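PDB 3IV7: alcohol dehydrogenase IV from Corynebacterium glutamicum, which probably acts as a maleylacetate reductase, an NAD-dependent oxidoreductase of the iron-containing alcohol dehydrogenase family. Local coordinates for residues A[154-159]-A[218-223]; A[115-120]-A[147-152]. All coordinates share one frame; numbering follows the deposited sequence.

Contact 1. Residues A[154-159]-A[218-223]; sequences YDSELT and GRDEAL
Leu223 packs on the ring of Tyr154 and forms the apolar part of this contact. The two side chains cross at a slant, Leu223 CG lying 3.4 Å from Tyr154 CD1, a tight approach. The leucine's chi1 of -145° falls away from any staggered position. One methyl, CD2, lies along the backbone where Asp155 passes into Ser156, and the other meets Thr159 CG2 tip to tip. Tyrosine suits its place because its ring gives Leu223 an apolar surface while its hydroxyl bonds Glu126.

The direct polar link is short: Ser156 OG donates to Asp220 OD1 at 2.6 Å, approaching from above the carboxylate plane, 43° out of it. A water donates to the same OD1 at 3.0 Å and also to Tyr154 O, while accepting from Ser156 N, so two donors grip the buried oxygen. A second water joins Thr159 OG1 to Arg219 O, from which it lies 2.6 Å. The threonine hydroxyl in turn donates to Ser156 O at 2.5 Å and closes up the turn. Just before it, Asp155 forms a separate Asx turn: its OD1 accepts from Glu157 N and also from Gly22 N, while OD2 is bonded to Ser24 OG.

Arg219 offers a face rather than its N-H groups. Thr159 O sits over the centre of the guanidinium, 3.1 Å from CZ, a placing that probably lets the cation stabilise the carbonyl. Bonds to Pro213 O, Leu162 O, Ser167 OG and Tyr122 OH fix the group's position and rotation, keeping one face turned to Thr159 O.

The turn after strand 151-154 thus docks on helix 216-236, joining the Rossmann-like nucleotide-binding half to the all-helical half of the two-domain fold characteristic of iron-containing alcohol dehydrogenases.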
ATOM      1  N   TYR A 154      -4.015   3.706 -15.900  1.00 26.97           N
ATOM      2  CA  TYR A 154      -3.533   2.500 -16.555  1.00 26.43           C
ATOM      3  C   TYR A 154      -4.575   1.942 -17.510  1.00 26.69           C
ATOM      4  O   TYR A 154      -5.639   1.449 -17.082  1.00 27.46           O
ATOM      5  CB  TYR A 154      -3.180   1.409 -15.521  1.00 27.66           C
ATOM      6  CG  TYR A 154      -1.890   1.614 -14.811  1.00 25.95           C
ATOM      7  CD1 TYR A 154      -0.686   1.723 -15.520  1.00 26.60           C
ATOM      8  CD2 TYR A 154      -1.832   1.600 -13.425  1.00 28.14           C
ATOM      9  CE1 TYR A 154       0.480   1.872 -14.888  1.00 24.43           C
ATOM     10  CE2 TYR A 154      -0.638   1.748 -12.775  1.00 25.60           C
ATOM     11  CZ  TYR A 154       0.518   1.863 -13.500  1.00 27.71           C
ATOM     12  OH  TYR A 154       1.711   1.999 -12.856  1.00 24.33           O
ATOM     13  N   ASP A 155      -4.250   1.989 -18.801  1.00 27.94           N
ATOM     14  CA  ASP A 155      -5.136   1.513 -19.868  1.00 26.42           C
ATOM     15  C   ASP A 155      -4.313   0.598 -20.768  1.00 28.79           C
ATOM     16  O   ASP A 155      -3.509   1.065 -21.608  1.00 25.39           O
ATOM     17  CB  ASP A 155      -5.696   2.715 -20.643  1.00 27.48           C
ATOM     18  CG  ASP A 155      -6.646   2.321 -21.766  1.00 24.72           C
ATOM     19  OD1 ASP A 155      -6.706   1.126 -22.130  1.00 27.26           O
ATOM     20  OD2 ASP A 155      -7.337   3.212 -22.288  1.00 23.08           O
ATOM     21  N   SER A 156      -4.516  -0.699 -20.613  1.00 28.40           N
ATOM     22  CA  SER A 156      -3.723  -1.681 -21.344  1.00 30.95           C
ATOM     23  C   SER A 156      -3.942  -1.635 -22.852  1.00 28.76           C
ATOM     24  O   SER A 156      -3.156  -2.199 -23.593  1.00 30.74           O
ATOM     25  CB  SER A 156      -3.996  -3.096 -20.812  1.00 28.89           C
ATOM     26  OG  SER A 156      -5.376  -3.408 -20.886  1.00 29.20           O
ATOM     27  N   GLU A 157      -4.997  -0.959 -23.312  1.00 29.04           N
ATOM     28  CA  GLU A 157      -5.188  -0.755 -24.742  1.00 28.56           C
ATOM     29  C   GLU A 157      -4.021   0.042 -25.307  1.00 29.39           C
ATOM     30  O   GLU A 157      -3.638  -0.150 -26.456  1.00 26.53           O
ATOM     31  CB  GLU A 157      -6.516  -0.034 -25.059  1.00 31.10           C
ATOM     32  CG  GLU A 157      -6.731   0.214 -26.587  1.00 35.63           C
ATOM     33  CD  GLU A 157      -8.196   0.550 -26.947  1.00 40.90           C
ATOM     34  OE1 GLU A 157      -8.843   1.358 -26.228  1.00 38.14           O
ATOM     35  OE2 GLU A 157      -8.686   0.022 -27.956  1.00 47.98           O
ATOM     36  N   LEU A 158      -3.454   0.926 -24.485  1.00 30.49           N
ATOM     37  CA  LEU A 158      -2.331   1.770 -24.893  1.00 30.73           C
ATOM     38  C   LEU A 158      -1.012   0.965 -24.955  1.00 29.65           C
ATOM     39  O   LEU A 158      -0.018   1.476 -25.360  1.00 29.49           O
ATOM     40  CB  LEU A 158      -2.171   2.952 -23.909  1.00 27.07           C
ATOM     41  CG  LEU A 158      -3.441   3.794 -23.661  1.00 28.55           C
ATOM     42  CD1 LEU A 158      -3.118   4.937 -22.685  1.00 27.19           C
ATOM     43  CD2 LEU A 158      -4.046   4.348 -24.994  1.00 22.69           C
ATOM     44  N   THR A 159      -1.032  -0.276 -24.473  1.00 28.83           N
ATOM     45  CA  THR A 159       0.134  -1.125 -24.482  1.00 29.94           C
ATOM     46  C   THR A 159       0.045  -2.227 -25.561  1.00 29.58           C
ATOM     47  O   THR A 159       0.976  -3.030 -25.704  1.00 30.50           O
ATOM     48  CB  THR A 159       0.345  -1.803 -23.081  1.00 30.55           C
ATOM     49  OG1 THR A 159      -0.796  -2.594 -22.746  1.00 35.02           O
ATOM     50  CG2 THR A 159       0.546  -0.780 -22.015  1.00 31.21           C
ATOM     51  N   GLY A 218      -3.050 -10.657 -20.017  1.00 25.30           N
ATOM     52  CA  GLY A 218      -1.601 -10.516 -19.801  1.00 26.02           C
ATOM     53  C   GLY A 218      -1.141  -9.087 -19.711  1.00 25.93           C
ATOM     54  O   GLY A 218      -0.314  -8.725 -18.835  1.00 25.46           O
ATOM     55  N   ARG A 219      -1.661  -8.246 -20.597  1.00 25.84           N
ATOM     56  CA  ARG A 219      -1.312  -6.842 -20.574  1.00 27.03           C
ATOM     57  C   ARG A 219      -1.759  -6.142 -19.281  1.00 28.37           C
ATOM     58  O   ARG A 219      -1.066  -5.224 -18.780  1.00 25.97           O
ATOM     59  CB  ARG A 219      -1.872  -6.137 -21.781  1.00 25.93           C
ATOM     60  CG  ARG A 219      -1.220  -6.559 -23.129  1.00 24.95           C
ATOM     61  CD  ARG A 219       0.162  -6.099 -23.230  1.00 24.81           C
ATOM     62  NE  ARG A 219       0.707  -6.263 -24.565  1.00 27.40           N
ATOM     63  CZ  ARG A 219       1.932  -5.897 -24.930  1.00 26.14           C
ATOM     64  NH1 ARG A 219       2.790  -5.349 -24.040  1.00 26.10           N
ATOM     65  NH2 ARG A 219       2.331  -6.107 -26.191  1.00 25.06           N
ATOM     66  N   ASP A 220      -2.903  -6.537 -18.757  1.00 26.61           N
ATOM     67  CA  ASP A 220      -3.393  -5.950 -17.501  1.00 27.92           C
ATOM     68  C   ASP A 220      -2.509  -6.410 -16.358  1.00 26.87           C
ATOM     69  O   ASP A 220      -2.077  -5.603 -15.551  1.00 30.82           O
ATOM     70  CB  ASP A 220      -4.855  -6.344 -17.218  1.00 25.76           C
ATOM     71  CG  ASP A 220      -5.862  -5.543 -18.050  1.00 27.19           C
ATOM     72  OD1 ASP A 220      -5.543  -4.404 -18.442  1.00 30.47           O
ATOM     73  OD2 ASP A 220      -6.997  -6.029 -18.207  1.00 27.46           O
ATOM     74  N   GLU A 221      -2.184  -7.708 -16.335  1.00 26.39           N
ATOM     75  CA  GLU A 221      -1.317  -8.250 -15.279  1.00 28.26           C
ATOM     76  C   GLU A 221       0.036  -7.570 -15.243  1.00 27.36           C
ATOM     77  O   GLU A 221       0.533  -7.233 -14.170  1.00 28.47           O
ATOM     78  CB  GLU A 221      -1.160  -9.772 -15.430  1.00 28.16           C
ATOM     79  CG  GLU A 221      -2.305 -10.517 -14.825  1.00 28.67           C
ATOM     80  CD  GLU A 221      -2.362 -11.982 -15.173  1.00 36.22           C
ATOM     81  OE1 GLU A 221      -1.686 -12.439 -16.133  1.00 33.76           O
ATOM     82  OE2 GLU A 221      -3.153 -12.677 -14.506  1.00 39.17           O
ATOM     83  N   ALA A 222       0.642  -7.382 -16.411  1.00 28.12           N
ATOM     84  CA  ALA A 222       1.942  -6.750 -16.491  1.00 29.33           C
ATOM     85  C   ALA A 222       1.888  -5.315 -15.971  1.00 32.00           C
ATOM     86  O   ALA A 222       2.779  -4.872 -15.249  1.00 31.69           O
ATOM     87  CB  ALA A 222       2.477  -6.774 -17.968  1.00 26.71           C
ATOM     88  N   LEU A 223       0.860  -4.573 -16.390  1.00 32.09           N
ATOM     89  CA  LEU A 223       0.737  -3.178 -16.023  1.00 30.97           C
ATOM     90  C   LEU A 223       0.482  -3.073 -14.502  1.00 27.14           C
ATOM     91  O   LEU A 223       1.091  -2.250 -13.801  1.00 26.51           O
ATOM     92  CB  LEU A 223      -0.420  -2.544 -16.832  1.00 34.18           C
ATOM     93  CG  LEU A 223      -0.336  -1.118 -17.304  1.00 38.25           C
ATOM     94  CD1 LEU A 223       1.038  -0.730 -17.930  1.00 27.48           C
ATOM     95  CD2 LEU A 223      -1.469  -0.871 -18.298  1.00 29.09           C
TER
HETATM   96  O   HOH W   1      -5.998  -1.488 -18.213  1.00 33.02           O
HETATM   97  O   HOH W   2       0.265  -3.847 -20.519  1.00 22.56           O

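Contact 2. Residues A[115-120]-A[147-152]; sequences IVAIPT and VLPETV
Val116 pairs with Thr151, and Ala117 with Val152, as neighbouring parallel strands in the central sheet of the Rossmann-like domain. Their firm part lies along the strands. Ala117 N donates to Thr151 O at 2.8 Å with an angle of 163° at the hydrogen, and CA-H contacts from Val116 and Val152 to opposing carbonyls fill in beside it. The small methyl of Ala117 suits the adjoining Pro149 ring, whose CG comes to 3.8 Å from Ala117 CB. Ile115 lies alongside the same proline: chi1 of -66° sets CG1 beside the backbone N and puts CG2 anti to it, 3.8 Å from Pro149 CB. The beta-branched Ile115, Val116, Thr151 and Val152 suit extended strands.

Pairing is looser where the second strand begins. Ile115 O receives only weak bonds, from Glu150 N and Thr151 N, and a water fills in, accepting from Ile115 N and donating to Leu148 O. Here exposed Glu150, at the solvent side, forms a salt bridge with Arg35. Toward the other end the packing is apolar again, Pro119 CG lying across Val152 CG1 at 3.9 Å.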
ATOM      1  N   ILE A 115       0.798  16.100 -11.634  1.00 25.37           N
ATOM      2  CA  ILE A 115       0.967  15.282 -12.808  1.00 24.36           C
ATOM      3  C   ILE A 115      -0.059  14.163 -12.830  1.00 24.33           C
ATOM      4  O   ILE A 115      -0.270  13.487 -11.811  1.00 24.91           O
ATOM      5  CB  ILE A 115       2.339  14.599 -12.793  1.00 28.22           C
ATOM      6  CG1 ILE A 115       3.476  15.605 -12.919  1.00 22.15           C
ATOM      7  CG2 ILE A 115       2.429  13.544 -13.907  1.00 22.25           C
ATOM      8  CD1 ILE A 115       4.834  14.952 -12.573  1.00 20.40           C
ATOM      9  N   VAL A 116      -0.708  13.973 -13.971  1.00 24.02           N
ATOM     10  CA  VAL A 116      -1.495  12.770 -14.205  1.00 23.64           C
ATOM     11  C   VAL A 116      -0.661  11.919 -15.191  1.00 25.45           C
ATOM     12  O   VAL A 116      -0.349  12.370 -16.269  1.00 27.87           O
ATOM     13  CB  VAL A 116      -2.893  13.075 -14.805  1.00 24.42           C
ATOM     14  CG1 VAL A 116      -3.623  11.782 -15.146  1.00 24.92           C
ATOM     15  CG2 VAL A 116      -3.741  13.944 -13.844  1.00 22.90           C
ATOM     16  N   ALA A 117      -0.230  10.730 -14.764  1.00 25.26           N
ATOM     17  CA  ALA A 117       0.588   9.872 -15.612  1.00 26.33           C
ATOM     18  C   ALA A 117      -0.211   8.822 -16.242  1.00 26.50           C
ATOM     19  O   ALA A 117      -0.978   8.158 -15.573  1.00 24.44           O
ATOM     20  CB  ALA A 117       1.763   9.231 -14.808  1.00 26.88           C
ATOM     21  N   ILE A 118      -0.005   8.652 -17.563  1.00 26.75           N
ATOM     22  CA  ILE A 118      -0.703   7.654 -18.376  1.00 25.75           C
ATOM     23  C   ILE A 118       0.391   6.773 -19.059  1.00 26.68           C
ATOM     24  O   ILE A 118       0.845   7.068 -20.191  1.00 26.58           O
ATOM     25  CB  ILE A 118      -1.618   8.337 -19.422  1.00 26.76           C
ATOM     26  CG1 ILE A 118      -2.531   9.362 -18.740  1.00 25.53           C
ATOM     27  CG2 ILE A 118      -2.438   7.305 -20.182  1.00 22.64           C
ATOM     28  CD1 ILE A 118      -3.616   9.926 -19.635  1.00 29.63           C
ATOM     29  N   PRO A 119       0.869   5.740 -18.345  1.00 26.22           N
ATOM     30  CA  PRO A 119       2.058   4.995 -18.790  1.00 24.54           C
ATOM     31  C   PRO A 119       1.812   4.000 -19.887  1.00 25.86           C
ATOM     32  O   PRO A 119       0.718   3.417 -19.982  1.00 26.77           O
ATOM     33  CB  PRO A 119       2.511   4.276 -17.531  1.00 28.44           C
ATOM     34  CG  PRO A 119       1.722   4.937 -16.391  1.00 28.38           C
ATOM     35  CD  PRO A 119       0.467   5.346 -16.993  1.00 30.17           C
ATOM     36  N   THR A 120       2.832   3.768 -20.698  1.00 27.58           N
ATOM     37  CA  THR A 120       2.722   2.820 -21.823  1.00 27.64           C
ATOM     38  C   THR A 120       3.807   1.727 -21.771  1.00 29.07           C
ATOM     39  O   THR A 120       3.933   0.957 -22.689  1.00 30.20           O
ATOM     40  CB  THR A 120       2.840   3.560 -23.106  1.00 27.77           C
ATOM     41  OG1 THR A 120       4.083   4.289 -23.108  1.00 32.60           O
ATOM     42  CG2 THR A 120       1.650   4.545 -23.264  1.00 32.02           C
ATOM     43  N   VAL A 147       7.508  15.169  -7.368  1.00 28.37           N
ATOM     44  CA  VAL A 147       7.573  14.519  -8.654  1.00 28.41           C
ATOM     45  C   VAL A 147       6.712  13.268  -8.767  1.00 29.27           C
ATOM     46  O   VAL A 147       6.526  12.764  -9.849  1.00 29.38           O
ATOM     47  CB  VAL A 147       9.003  14.249  -9.127  1.00 29.20           C
ATOM     48  CG1 VAL A 147       9.837  15.480  -8.909  1.00 28.54           C
ATOM     49  CG2 VAL A 147       9.617  13.018  -8.437  1.00 20.46           C
ATOM     50  N   LEU A 148       6.167  12.789  -7.660  1.00 27.88           N
ATOM     51  CA  LEU A 148       5.284  11.632  -7.698  1.00 26.84           C
ATOM     52  C   LEU A 148       3.967  12.039  -8.381  1.00 25.52           C
ATOM     53  O   LEU A 148       3.314  12.953  -7.932  1.00 27.70           O
ATOM     54  CB  LEU A 148       4.968  11.138  -6.271  1.00 29.31           C
ATOM     55  CG  LEU A 148       3.998   9.954  -6.168  1.00 30.21           C
ATOM     56  CD1 LEU A 148       4.650   8.681  -6.746  1.00 24.76           C
ATOM     57  CD2 LEU A 148       3.550   9.754  -4.673  1.00 31.11           C
ATOM     58  N   PRO A 149       3.581  11.349  -9.472  1.00 25.34           N
ATOM     59  CA  PRO A 149       2.305  11.762 -10.058  1.00 27.08           C
ATOM     60  C   PRO A 149       1.163  11.551  -9.069  1.00 27.18           C
ATOM     61  O   PRO A 149       1.133  10.544  -8.350  1.00 31.07           O
ATOM     62  CB  PRO A 149       2.162  10.843 -11.268  1.00 27.78           C
ATOM     63  CG  PRO A 149       3.583  10.537 -11.678  1.00 26.95           C
ATOM     64  CD  PRO A 149       4.406  10.567 -10.415  1.00 24.86           C
ATOM     65  N   GLU A 150       0.269  12.499  -8.997  1.00 25.56           N
ATOM     66  CA  GLU A 150      -0.860  12.397  -8.093  1.00 26.75           C
ATOM     67  C   GLU A 150      -1.854  11.350  -8.545  1.00 26.86           C
ATOM     68  O   GLU A 150      -2.537  10.751  -7.730  1.00 24.30           O
ATOM     69  CB  GLU A 150      -1.557  13.719  -7.969  1.00 27.19           C
ATOM     70  CG  GLU A 150      -0.799  14.704  -7.203  1.00 27.34           C
ATOM     71  CD  GLU A 150      -1.574  15.975  -6.952  1.00 26.05           C
ATOM     72  OE1 GLU A 150      -2.763  16.055  -7.336  1.00 27.33           O
ATOM     73  OE2 GLU A 150      -0.975  16.898  -6.393  1.00 33.56           O
ATOM     74  N   THR A 151      -1.967  11.173  -9.843  1.00 27.35           N
ATOM     75  CA  THR A 151      -2.851  10.171 -10.395  1.00 27.18           C
ATOM     76  C   THR A 151      -2.171   9.382 -11.493  1.00 27.89           C
ATOM     77  O   THR A 151      -1.424   9.948 -12.336  1.00 25.19           O
ATOM     78  CB  THR A 151      -4.102  10.823 -10.964  1.00 29.09           C
ATOM     79  OG1 THR A 151      -4.761  11.563  -9.930  1.00 26.25           O
ATOM     80  CG2 THR A 151      -5.044   9.769 -11.560  1.00 22.76           C
ATOM     81  N   VAL A 152      -2.452   8.079 -11.526  1.00 24.55           N
ATOM     82  CA  VAL A 152      -1.968   7.232 -12.585  1.00 26.74           C
ATOM     83  C   VAL A 152      -3.143   6.578 -13.278  1.00 27.14           C
ATOM     84  O   VAL A 152      -3.996   5.975 -12.630  1.00 28.17           O
ATOM     85  CB  VAL A 152      -1.003   6.137 -12.052  1.00 25.42           C
ATOM     86  CG1 VAL A 152      -0.444   5.288 -13.227  1.00 30.44           C
ATOM     87  CG2 VAL A 152       0.126   6.782 -11.248  1.00 25.03           C
TER
HETATM   88  O   HOH W   3       2.063  15.165  -9.120  1.00 22.97           O

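From the N terminus, contact 2 comes first: residues 115-120 and 147-152 close a loop that holds the antiparallel hairpin 130-135/138-143 and no helix. Strand 151-154 then leads straight into 154-159, where contact 1 opens; it closes at 218-223, after helices 164-181 and 189-211 and the start of helix 216-236. The two are in series, neither nesting nor crossing, with centres about 15 Å apart. They also touch: Leu158 CD1 packs 3.5 Å from Ile118 CG2, and Tyr154 CE1 packs on Pro119 CG. Contact 2 thus holds strands within the sheet, while contact 1 ties the end of that sheet to the helical half.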